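DspB (Aggregatibacter actinomycetemcomitans, PDB 1YHT) hydrolyses beta-linked N-acetylhexosamine residues as a family 20 glycoside hydrolase and releases biofilms, probably by breaking down a matrix polysaccharide. Local coordinates at residues K347-L350 / E351-H355; K335-D339 / E340-K344; E33-K36 / S37-T41. One frame throughout, in Å; residues are numbered along the deposited sequence.

Contact 1: residues K347-L350 / E351-H355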
loop_
_atom_site.group_PDB
_atom_site.type_symbol
_atom_site.label_atom_id
_atom_site.label_comp_id
_atom_site.label_asym_id
_atom_site.label_seq_id
_atom_site.Cartn_x
_atom_site.Cartn_y
_atom_site.Cartn_z
ATOM N N LYS A 347 -6.830 2.702 17.264
ATOM C CA LYS A 347 -5.623 2.875 18.064
ATOM C C LYS A 347 -5.227 1.608 18.822
ATOM O O LYS A 347 -4.087 1.211 18.807
ATOM C CB LYS A 347 -5.830 4.035 19.058
ATOM C CG LYS A 347 -4.606 4.710 19.605
ATOM C CD LYS A 347 -5.023 6.006 20.365
ATOM C CE LYS A 347 -4.046 7.250 20.222
ATOM N NZ LYS A 347 -4.365 8.430 19.209
ATOM N N SER A 348 -6.173 1.016 19.542
ATOM C CA SER A 348 -5.884 -0.195 20.299
ATOM C C SER A 348 -5.343 -1.304 19.388
ATOM O O SER A 348 -4.431 -2.017 19.742
ATOM C CB SER A 348 -7.152 -0.671 21.020
ATOM O OG SER A 348 -7.495 0.279 22.042
ATOM N N LEU A 349 -5.913 -1.415 18.187
ATOM C CA LEU A 349 -5.559 -2.480 17.281
ATOM C C LEU A 349 -4.177 -2.223 16.713
ATOM O O LEU A 349 -3.358 -3.138 16.561
ATOM C CB LEU A 349 -6.636 -2.579 16.205
ATOM C CG LEU A 349 -6.373 -3.506 15.016
ATOM C CD1 LEU A 349 -6.109 -4.931 15.441
ATOM C CD2 LEU A 349 -7.574 -3.439 14.049
ATOM N N LEU A 350 -3.904 -0.968 16.379
ATOM C CA LEU A 350 -2.580 -0.627 15.849
ATOM C C LEU A 350 -1.486 -0.857 16.881
ATOM O O LEU A 350 -0.435 -1.390 16.565
ATOM C CB LEU A 350 -2.565 0.843 15.352
ATOM C CG LEU A 350 -1.215 1.354 14.823
ATOM C CD1 LEU A 350 -0.622 0.480 13.684
ATOM C CD2 LEU A 350 -1.299 2.823 14.422
ATOM N N GLU A 351 -1.737 -0.441 18.123
ATOM C CA GLU A 351 -0.839 -0.743 19.242
ATOM C C GLU A 351 -0.555 -2.229 19.398
ATOM O O GLU A 351 0.586 -2.634 19.560
ATOM C CB GLU A 351 -1.386 -0.178 20.574
ATOM C CG GLU A 351 -1.391 1.326 20.607
ATOM C CD GLU A 351 -2.093 1.893 21.839
ATOM O OE1 GLU A 351 -2.659 1.101 22.644
ATOM O OE2 GLU A 351 -2.027 3.122 21.985
ATOM N N ALA A 352 -1.608 -3.026 19.372
ATOM C CA ALA A 352 -1.520 -4.497 19.512
ATOM C C ALA A 352 -0.661 -5.122 18.407
ATOM O O ALA A 352 0.166 -5.955 18.665
ATOM C CB ALA A 352 -2.902 -5.111 19.447
ATOM N N VAL A 353 -0.895 -4.730 17.169
ATOM C CA VAL A 353 -0.122 -5.281 16.049
ATOM C C VAL A 353 1.390 -4.959 16.200
ATOM O O VAL A 353 2.255 -5.847 16.036
ATOM C CB VAL A 353 -0.651 -4.754 14.693
ATOM C CG1 VAL A 353 0.278 -5.209 13.525
ATOM C CG2 VAL A 353 -2.080 -5.226 14.452
ATOM N N ILE A 354 1.689 -3.729 16.574
ATOM C CA ILE A 354 3.066 -3.265 16.767
ATOM C C ILE A 354 3.714 -4.021 17.925
ATOM O O ILE A 354 4.824 -4.500 17.794
ATOM C CB ILE A 354 3.178 -1.713 16.984
ATOM C CG1 ILE A 354 2.840 -0.972 15.692
ATOM C CG2 ILE A 354 4.552 -1.324 17.449
ATOM C CD1 ILE A 354 2.618 0.531 15.825
ATOM N N HIS A 355 3.028 -4.076 19.053
ATOM C CA HIS A 355 3.555 -4.768 20.214
ATOM C C HIS A 355 3.702 -6.271 19.963
ATOM O O HIS A 355 4.696 -6.835 20.342
ATOM C CB HIS A 355 2.692 -4.540 21.452
ATOM C CG HIS A 355 2.743 -3.146 21.995
ATOM N ND1 HIS A 355 3.917 -2.434 22.128
ATOM C CD2 HIS A 355 1.764 -2.344 22.489
ATOM C CE1 HIS A 355 3.657 -1.238 22.629
ATOM N NE2 HIS A 355 2.359 -1.149 22.852
#
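Residues 347-350 and 351-355 are successive turns of helix 339-358, joined by four backbone bonds that run from Lys347 O to Glu351 N, Ser348 O to Ala352 N, Leu349 O to Val353 N and Leu350 O to Ile354 N. The first, Glu351 N to Lys347 O, is nearly straight (174°) at 3.0 Å. The last, from Ile354 N to Leu350 O, is longer at 3.2 Å.

The side chains fall on different faces. On one, Leu350 and Ile354 meet at their branch ends, CD1 to CD1, at 3.9 Å. Ile354 CG1 lies beside its own backbone N (chi1 -69°), which sends CD1 back toward the preceding turn. The two side chains run at a slant to each other. On a second face Leu349 CD1 touches Val353 CG2 more loosely, at 4.2 Å. Val353 CG2 also sits 3.2 Å from Leu349 O.

Leu349 and Leu350 both reach Leu327 of strand 324-329. Leu350 further packs on Thr41 and Ile42 of helix 32-44, while Leu349 packs on Ala295 and Val298 of helix 287-301.

Lys347 and Glu351 form the polar edge. Glu351 CG lies 3.2 Å from Lys347 O, and its OE2 comes within 3.9 Å of Lys347 CG. Lys347 bends near its end, which leaves NZ 6.4 Å from Glu351 OE2. The opposite charges therefore attract at a distance at most and form no salt bridge. The backbone bonds join the turns, and Leu349 and Leu350 carry the packing on the barrel strand 324-329; the Lys347/Glu351 edge adds no direct ion pair.

Contact 2: residues K335-D339 / E340-K344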
loop_
_atom_site.group_PDB
_atom_site.type_symbol
_atom_site.label_atom_id
_atom_site.label_comp_id
_atom_site.label_asym_id
_atom_site.label_seq_id
_atom_site.Cartn_x
_atom_site.Cartn_y
_atom_site.Cartn_z
ATOM N N LYS A 335 -17.223 5.619 4.088
ATOM C CA LYS A 335 -17.775 6.895 3.669
ATOM C C LYS A 335 -18.518 7.673 4.775
ATOM O O LYS A 335 -18.481 8.890 4.788
ATOM C CB LYS A 335 -18.716 6.726 2.473
ATOM C CG LYS A 335 -19.975 5.959 2.736
ATOM C CD LYS A 335 -20.760 5.656 1.420
ATOM C CE LYS A 335 -20.403 4.274 0.778
ATOM N NZ LYS A 335 -21.279 3.834 -0.395
ATOM N N ALA A 336 -19.220 6.986 5.666
ATOM C CA ALA A 336 -19.968 7.688 6.695
ATOM C C ALA A 336 -19.169 7.889 7.971
ATOM O O ALA A 336 -19.704 8.351 8.969
ATOM C CB ALA A 336 -21.266 6.927 6.991
ATOM N N LEU A 337 -17.873 7.577 7.960
ATOM C CA LEU A 337 -17.042 7.799 9.134
ATOM C C LEU A 337 -16.062 8.934 8.909
ATOM O O LEU A 337 -15.494 9.076 7.807
ATOM C CB LEU A 337 -16.229 6.552 9.471
ATOM C CG LEU A 337 -16.879 5.284 10.017
ATOM C CD1 LEU A 337 -15.845 4.168 9.940
ATOM C CD2 LEU A 337 -17.305 5.526 11.443
ATOM N N LYS A 338 -15.829 9.714 9.964
ATOM C CA LYS A 338 -14.798 10.716 9.942
ATOM C C LYS A 338 -13.415 10.141 10.214
ATOM O O LYS A 338 -13.254 9.173 10.958
ATOM C CB LYS A 338 -15.066 11.779 10.991
ATOM C CG LYS A 338 -16.326 12.577 10.678
ATOM C CD LYS A 338 -16.092 13.465 9.437
ATOM C CE LYS A 338 -17.126 14.599 9.367
ATOM N NZ LYS A 338 -18.301 14.221 8.532
ATOM N N ASP A 339 -12.430 10.781 9.599
ATOM C CA ASP A 339 -11.044 10.407 9.749
ATOM C C ASP A 339 -10.670 10.250 11.237
ATOM O O ASP A 339 -10.146 9.228 11.645
ATOM C CB ASP A 339 -10.117 11.380 8.943
ATOM C CG ASP A 339 -10.277 12.830 9.303
ATOM O OD1 ASP A 339 -11.100 13.169 10.184
ATOM O OD2 ASP A 339 -9.550 13.665 8.671
ATOM N N GLU A 340 -10.996 11.239 12.055
ATOM C CA GLU A 340 -10.685 11.158 13.482
ATOM C C GLU A 340 -11.387 9.995 14.202
ATOM O O GLU A 340 -10.800 9.370 15.062
ATOM C CB GLU A 340 -10.964 12.515 14.154
ATOM C CG GLU A 340 -10.795 12.510 15.649
ATOM C CD GLU A 340 -9.383 12.203 16.161
ATOM O OE1 GLU A 340 -8.400 12.089 15.373
ATOM O OE2 GLU A 340 -9.263 12.074 17.416
ATOM N N THR A 341 -12.618 9.660 13.825
ATOM C CA THR A 341 -13.317 8.497 14.430
ATOM C C THR A 341 -12.563 7.214 14.090
ATOM O O THR A 341 -12.367 6.315 14.952
ATOM C CB THR A 341 -14.741 8.404 13.913
ATOM O OG1 THR A 341 -15.424 9.596 14.258
ATOM C CG2 THR A 341 -15.518 7.199 14.456
ATOM N N ILE A 342 -12.134 7.114 12.837
ATOM C CA ILE A 342 -11.362 5.938 12.415
ATOM C C ILE A 342 -10.063 5.814 13.218
ATOM O O ILE A 342 -9.685 4.727 13.725
ATOM C CB ILE A 342 -11.025 5.988 10.915
ATOM C CG1 ILE A 342 -12.306 5.861 10.092
ATOM C CG2 ILE A 342 -9.994 4.845 10.569
ATOM C CD1 ILE A 342 -12.161 6.370 8.668
ATOM N N GLN A 343 -9.338 6.918 13.294
ATOM C CA GLN A 343 -8.096 6.930 14.028
ATOM C C GLN A 343 -8.295 6.546 15.505
ATOM O O GLN A 343 -7.578 5.682 16.021
ATOM C CB GLN A 343 -7.467 8.301 13.905
ATOM C CG GLN A 343 -6.053 8.429 14.462
ATOM C CD GLN A 343 -6.007 8.782 15.955
ATOM O OE1 GLN A 343 -6.765 9.603 16.443
ATOM N NE2 GLN A 343 -5.116 8.138 16.665
ATOM N N LYS A 344 -9.236 7.185 16.191
ATOM C CA LYS A 344 -9.413 6.899 17.625
ATOM C C LYS A 344 -9.822 5.450 17.875
ATOM O O LYS A 344 -9.354 4.828 18.819
ATOM C CB LYS A 344 -10.402 7.865 18.285
ATOM C CG LYS A 344 -11.809 7.766 17.769
ATOM C CD LYS A 344 -12.831 8.707 18.572
ATOM C CE LYS A 344 -12.826 10.190 18.127
ATOM N NZ LYS A 344 -13.883 10.577 17.031
HETATM O O HOH W 1 -17.625 9.382 12.338
#
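Leu337 and Ile342 form a hydrophobic staple at the start of helix 339-358, the last helix of the TIM barrel. Lys338 is the N-cap residue, so the staple joins the residue before the cap to the fourth residue of the helix. Leu337 CD1 meets Ile342 CG1 at 3.9 Å. Leu337 CB also faces Ile342 CG1, at 4.0 Å. In Ile342, CG1 stands beside the backbone N (chi1 -67°) and points back toward the chain entering the helix. The other branch of Leu337, CD2, touches Thr341 CG2 at 3.9 Å, the two side chains crossing at about a right angle. Phe287 of helix 287-301 touches both Leu337 and Thr341.

Asp339 makes the second side-chain contact. Its CG lies between the backbone N and the carbonyl carbon (chi1 56°). This turns the carboxylate toward the next peptide, and OD1 accepts Glu340 N at 2.7 Å. The bond is short but bent, at 132°, and the donor meets OD1 from above the carboxylate plane. OD2 is held by the backbone N of Ser31, so both oxygens have a partner and the group is fixed in its rotation. The carboxylate sits at the N-terminal end of the helix, where its negative charge would suit the helix dipole.

The helix bonds begin here with Ile342 N to Lys338 O and Gln343 N to Asp339 O. The side chain of Lys338 leads away and does not cap the turn. Instead a water accepts from Lys338 N and pairs with Thr341 OG1. It bridges the Thr341 OG1 to Lys338 N pair, one half of what a capping box would join directly. Lys344 NZ gives Thr341 OG1 a weak bond at 3.3 Å, while the water lies 2.9 Å from the same OG1.

Contact 3: residues E33-K36 / S37-T41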
loop_
_atom_site.group_PDB
_atom_site.type_symbol
_atom_site.label_atom_id
_atom_site.label_comp_id
_atom_site.label_asym_id
_atom_site.label_seq_id
_atom_site.Cartn_x
_atom_site.Cartn_y
_atom_site.Cartn_z
ATOM N N GLU A 33 -3.714 16.617 10.566
ATOM C CA GLU A 33 -3.825 16.428 12.019
ATOM C C GLU A 33 -4.004 14.960 12.415
ATOM O O GLU A 33 -3.345 14.476 13.307
ATOM C CB GLU A 33 -4.979 17.261 12.594
ATOM C CG GLU A 33 -4.642 18.725 12.864
ATOM C CD GLU A 33 -3.771 18.970 14.086
ATOM O OE1 GLU A 33 -3.687 18.059 14.940
ATOM O OE2 GLU A 33 -3.155 20.084 14.165
ATOM N N VAL A 34 -4.918 14.281 11.748
ATOM C CA VAL A 34 -5.209 12.883 12.013
ATOM C C VAL A 34 -4.059 11.990 11.572
ATOM O O VAL A 34 -3.721 11.035 12.262
ATOM C CB VAL A 34 -6.521 12.464 11.361
ATOM C CG1 VAL A 34 -6.718 10.975 11.442
ATOM C CG2 VAL A 34 -7.729 13.238 11.994
ATOM N N ILE A 35 -3.419 12.310 10.441
ATOM C CA ILE A 35 -2.235 11.576 10.014
ATOM C C ILE A 35 -1.122 11.672 11.059
ATOM O O ILE A 35 -0.461 10.673 11.378
ATOM C CB ILE A 35 -1.759 12.047 8.638
ATOM C CG1 ILE A 35 -2.784 11.577 7.552
ATOM C CG2 ILE A 35 -0.392 11.438 8.338
ATOM C CD1 ILE A 35 -2.545 12.093 6.169
ATOM N N LYS A 36 -0.924 12.857 11.608
ATOM C CA LYS A 36 0.012 13.044 12.714
ATOM C C LYS A 36 -0.359 12.234 13.976
ATOM O O LYS A 36 0.538 11.760 14.669
ATOM C CB LYS A 36 0.147 14.514 13.079
ATOM C CG LYS A 36 0.961 15.329 12.097
ATOM C CD LYS A 36 0.776 16.810 12.379
ATOM C CE LYS A 36 1.624 17.691 11.450
ATOM N NZ LYS A 36 1.728 19.041 12.030
ATOM N N SER A 37 -1.652 12.084 14.269
ATOM C CA SER A 37 -2.075 11.219 15.365
ATOM C C SER A 37 -1.728 9.741 15.139
ATOM O O SER A 37 -1.305 9.056 16.042
ATOM C CB SER A 37 -3.581 11.410 15.658
ATOM O OG SER A 37 -3.849 12.702 16.205
ATOM N N PHE A 38 -1.915 9.246 13.911
ATOM C CA PHE A 38 -1.496 7.895 13.553
ATOM C C PHE A 38 0.011 7.758 13.766
ATOM O O PHE A 38 0.482 6.734 14.305
ATOM C CB PHE A 38 -1.804 7.586 12.064
ATOM C CG PHE A 38 -3.179 7.178 11.788
ATOM C CD1 PHE A 38 -3.715 6.052 12.381
ATOM C CD2 PHE A 38 -3.971 7.906 10.907
ATOM C CE1 PHE A 38 -4.999 5.638 12.075
ATOM C CE2 PHE A 38 -5.227 7.488 10.591
ATOM C CZ PHE A 38 -5.758 6.348 11.208
ATOM N N ILE A 39 0.772 8.776 13.337
ATOM C CA ILE A 39 2.218 8.787 13.561
ATOM C C ILE A 39 2.572 8.700 15.088
ATOM O O ILE A 39 3.498 8.001 15.488
ATOM C CB ILE A 39 2.878 9.993 12.904
ATOM C CG1 ILE A 39 2.972 9.765 11.387
ATOM C CG2 ILE A 39 4.303 10.220 13.496
ATOM C CD1 ILE A 39 3.065 10.982 10.610
ATOM N N ASP A 40 1.804 9.403 15.915
ATOM C CA ASP A 40 2.016 9.370 17.380
ATOM C C ASP A 40 1.838 7.962 17.893
ATOM O O ASP A 40 2.700 7.442 18.610
ATOM C CB ASP A 40 1.052 10.295 18.068
ATOM C CG ASP A 40 1.317 11.763 17.751
ATOM O OD1 ASP A 40 2.467 12.167 17.490
ATOM O OD2 ASP A 40 0.342 12.532 17.774
ATOM N N THR A 41 0.775 7.306 17.476
ATOM C CA THR A 41 0.526 5.913 17.887
ATOM C C THR A 41 1.659 4.981 17.444
ATOM O O THR A 41 2.150 4.186 18.245
ATOM C CB THR A 41 -0.817 5.405 17.351
ATOM O OG1 THR A 41 -1.825 6.256 17.823
ATOM C CG2 THR A 41 -1.144 3.992 17.811
#
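Lys36 and Asp40 are joined through the backbone, with Asp40 N bonded to Lys36 O at 3.0 Å, but their charged ends find partners elsewhere. Both lie on helix 32-44, which links parallel strands 18-24 and 49-53 in a beta-alpha-beta unit of the TIM barrel. Lys36 extends to a salt bridge with Asp99, and Asp40 OD1 takes a salt bridge from Lys107 and a hydrogen bond from Tyr103, which ties this side of the helix to helix 94-106 and to Lys107 just after it. The Asp40 carboxylate folds back toward the preceding turn, with OD2 3.2 Å from Lys36 O. Both are acceptors, so the approach is not a bond.

The other helical bonds are Ser37 N to Glu33 O, Phe38 N to Val34 O and Ile39 N to Ile35 O. Ser37 N to Glu33 O is the most bent of the three, at 147°. Ser37 OG also lies 3.4 Å from Glu33 O, at best a weak bond.

Apolar groups line the buried side. Val34 and Phe38 lie side by side and point the same way. With CG of Phe38 anti to the carbonyl carbon (chi1 -82°), the ring swings back along the helix to Val34. The ring has Ile35 CA at its edge and is also touched by Leu21 and Leu23 of strand 18-24, and its CE2 meets Val34 CG1 at 3.9 Å. Ile35 and Ile39 pack toward helix 94-106, and between their side chains the nearest atoms are Ile35 CG2 and Ile39 CD1, 4.2 Å apart.

How the contacts relate
Contact 3 comes first along the chain, on helix 32-44, and contacts 2 and 1 follow in that order on helix 339-358. These are the first and last helices of the chain, and they pack side by side where strands 18-24 and 324-329 pair to close the barrel. Contacts 1 and 2 share the last helix, with centres about 17 Å apart. Contact 3 lies about 14 Å from contact 1 and about 13 Å from contact 2, centre to centre. It touches both: Thr41 packs on Lys347, Leu350 and Glu351, and Val34, Ser37 and Phe38 meet Gln343. Helices from near the two ends of the chain thus pack together on the barrel's outer layer.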